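Long-range contact in berberine bridge enzyme-like 28 (Arabidopsis thaliana, PDB 5D79), which binds FAD as an oxidoreductase of the berberine bridge enzyme-like family and takes part in the plant's adaptation to salt stress: residues F365-D369 against F473-D477. Sequence-based numbering, arbitrary orientation.
Sequences FKGKD and FKDMD. With FAD (flavin-adenine dinucleotide), chain E.
A chi1 of -173° swings the D475 carboxylate out from its loop toward two lysines of strand 363-372: K366 bends once, at chi2, whereas K368 curls at chi3 and again at chi4 (80°). Each amine takes its own oxygen. K366 NZ meets D475 OD1 at 2.7 Å from above the carboxylate plane, and K368 NZ reaches the syn lone pair of D475 OD2 at 2.8 Å. On the opposite face of that plane to K366, the backbone N of D477 donates to D475 OD1 (3.1 Å), closing an Asx turn that ties the carboxylate to its own loop. D477 adds a second negative charge, through a weak bond from K368 NZ to D477 OD2 (3.4 Å) and a long salt bridge to K366; E114 also pairs with K366. The two ammonium groups would be expected to favour the ionised form of D475, partly offset by the nearby acids. One water joins K366 NZ to the carbonyls of G367 and K474, and another bridges D369 OD1, itself held by Y470 N, to F473 O. The D369 carboxylate stands nearly perpendicular to the F473 ring, and D369 OD2 lies at the ring edge, 3.6 Å from F473 CD2. F473 CE1 approaches FAD C10 at 3.5 Å, while K474 NZ donates to the ribose oxygen FAD O3B (2.7 Å). The whole illustrates a largely buried salt-bridge network behind a cofactor site: it fastens an edge strand of the seven-stranded antiparallel sheet to a berberine and berberine-like family loop lining the FAD pocket.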
# COMPACT_ATOMS: atom_id res chain seq x y z
N PHE A 365 6.51 2.62 12.62
CA PHE A 365 5.36 3.49 12.48
C PHE A 365 4.05 2.82 12.92
O PHE A 365 3.97 1.60 13.05
CB PHE A 365 5.25 3.97 11.02
CG PHE A 365 5.05 2.86 10.03
CD1 PHE A 365 3.78 2.35 9.78
CD2 PHE A 365 6.13 2.32 9.34
CE1 PHE A 365 3.59 1.32 8.88
CE2 PHE A 365 5.94 1.28 8.43
CZ PHE A 365 4.67 0.78 8.20
N LYS A 366 3.05 3.65 13.19
CA LYS A 366 1.68 3.22 13.32
C LYS A 366 0.85 4.10 12.40
O LYS A 366 0.95 5.33 12.48
CB LYS A 366 1.19 3.32 14.76
CG LYS A 366 -0.29 3.06 14.90
CD LYS A 366 -0.65 1.69 14.36
CE LYS A 366 -2.15 1.50 14.39
NZ LYS A 366 -2.60 0.13 13.99
N GLY A 367 0.06 3.49 11.52
CA GLY A 367 -0.78 4.24 10.61
C GLY A 367 -2.24 3.83 10.66
O GLY A 367 -2.57 2.66 10.88
N LYS A 368 -3.11 4.82 10.48
CA LYS A 368 -4.56 4.63 10.34
C LYS A 368 -5.02 5.55 9.22
O LYS A 368 -4.32 6.50 8.88
CB LYS A 368 -5.29 4.94 11.65
CG LYS A 368 -4.71 4.21 12.88
CD LYS A 368 -5.42 4.62 14.17
CE LYS A 368 -6.78 3.96 14.33
NZ LYS A 368 -6.69 2.57 14.82
N ASP A 369 -6.18 5.30 8.63
CA ASP A 369 -6.65 6.24 7.63
C ASP A 369 -8.18 6.35 7.57
O ASP A 369 -8.89 5.62 8.25
CB ASP A 369 -6.04 5.89 6.26
CG ASP A 369 -6.84 4.87 5.47
OD1 ASP A 369 -7.42 3.93 6.05
OD2 ASP A 369 -6.87 5.01 4.23
N PHE A 473 -3.39 -0.09 4.11
CA PHE A 473 -2.98 0.39 5.44
C PHE A 473 -3.62 -0.52 6.51
O PHE A 473 -4.53 -0.09 7.21
CB PHE A 473 -3.38 1.86 5.67
CG PHE A 473 -2.73 2.85 4.71
CD1 PHE A 473 -1.45 2.64 4.22
CD2 PHE A 473 -3.42 3.99 4.31
CE1 PHE A 473 -0.86 3.56 3.33
CE2 PHE A 473 -2.85 4.91 3.43
CZ PHE A 473 -1.56 4.69 2.94
N LYS A 474 -3.17 -1.77 6.61
CA LYS A 474 -3.77 -2.73 7.54
C LYS A 474 -3.77 -2.23 8.99
O LYS A 474 -2.75 -1.74 9.49
CB LYS A 474 -3.06 -4.09 7.46
CG LYS A 474 -3.81 -5.16 6.66
CD LYS A 474 -3.21 -6.53 6.92
CE LYS A 474 -3.27 -7.43 5.69
NZ LYS A 474 -2.41 -8.64 5.85
N ASP A 475 -4.91 -2.36 9.66
CA ASP A 475 -5.09 -1.86 11.01
C ASP A 475 -5.88 -2.86 11.87
O ASP A 475 -7.11 -2.98 11.77
CB ASP A 475 -5.77 -0.49 10.97
CG ASP A 475 -5.83 0.19 12.33
OD1 ASP A 475 -5.16 -0.26 13.30
OD2 ASP A 475 -6.57 1.20 12.43
N MET A 476 -5.17 -3.59 12.72
CA MET A 476 -5.78 -4.56 13.63
C MET A 476 -6.75 -3.91 14.60
O MET A 476 -7.61 -4.59 15.17
CB MET A 476 -4.70 -5.29 14.42
CG MET A 476 -3.70 -5.98 13.54
SD MET A 476 -4.50 -7.39 12.82
CE MET A 476 -3.93 -8.63 13.98
N ASP A 477 -6.60 -2.61 14.79
CA ASP A 477 -7.45 -1.85 15.70
C ASP A 477 -8.88 -1.71 15.19
O ASP A 477 -9.78 -1.38 15.96
CB ASP A 477 -6.86 -0.45 15.96
CG ASP A 477 -5.61 -0.50 16.83
OD1 ASP A 477 -5.32 -1.57 17.41
OD2 ASP A 477 -4.94 0.55 16.95
PA FAD E . 4.10 -7.35 2.23
O1A FAD E . 4.21 -7.27 3.73
O2A FAD E . 5.15 -8.23 1.61
O5B FAD E . 2.61 -7.81 1.82
C5B FAD E . 1.46 -7.23 2.43
C4B FAD E . 0.23 -8.14 2.35
O4B FAD E . 0.09 -8.64 1.03
C3B FAD E . 0.37 -9.34 3.28
O3B FAD E . -0.88 -9.70 3.85
C2B FAD E . 0.88 -10.43 2.35
O2B FAD E . 0.52 -11.73 2.78
C1B FAD E . 0.28 -10.04 1.01
N9A FAD E . 1.09 -10.43 -0.17
C8A FAD E . 2.33 -9.97 -0.55
N7A FAD E . 2.68 -10.59 -1.71
C5A FAD E . 1.69 -11.45 -2.06
C6A FAD E . 1.52 -12.33 -3.13
N6A FAD E . 2.32 -12.28 -4.19
N1A FAD E . 0.36 -13.08 -3.22
C2A FAD E . -0.62 -12.96 -2.26
N3A FAD E . -0.44 -12.08 -1.20
C4A FAD E . 0.69 -11.34 -1.10
N1 FAD E . 0.30 2.21 -0.18
C2 FAD E . -0.31 3.08 -1.07
O2 FAD E . -1.14 2.66 -1.89
N3 FAD E . 0.02 4.43 -1.04
C4 FAD E . 0.95 4.92 -0.14
O4 FAD E . 1.30 6.10 -0.22
C4X FAD E . 1.58 4.04 0.74
N5 FAD E . 2.61 4.47 1.56
C5X FAD E . 3.42 3.53 2.19
C6 FAD E . 4.61 3.90 2.81
C7 FAD E . 5.40 2.95 3.45
C7M FAD E . 6.67 3.36 4.13
C8 FAD E . 5.04 1.60 3.42
C8M FAD E . 5.87 0.56 4.11
C9 FAD E . 3.86 1.23 2.79
C9A FAD E . 3.02 2.19 2.22
N10 FAD E . 1.82 1.83 1.63
C10 FAD E . 1.27 2.68 0.69
C1' FAD E . 1.18 0.52 1.95
C2' FAD E . 1.60 -0.61 1.02
O2' FAD E . 1.11 -0.35 -0.28
C3' FAD E . 1.03 -1.90 1.58
O3' FAD E . 1.66 -2.16 2.82
C4' FAD E . 1.31 -3.08 0.69
O4' FAD E . 0.37 -4.10 0.93
C5' FAD E . 2.67 -3.66 1.02
O5' FAD E . 3.07 -4.52 -0.02
P FAD E . 4.44 -5.32 0.17
O1P FAD E . 4.56 -6.39 -0.89
O2P FAD E . 5.62 -4.38 0.13
O3P FAD E . 4.23 -5.84 1.68
O HOH W 1 -2.00 0.09 11.28
O HOH W 2 -7.42 2.49 9.90
O HOH W 3 -6.81 1.64 7.41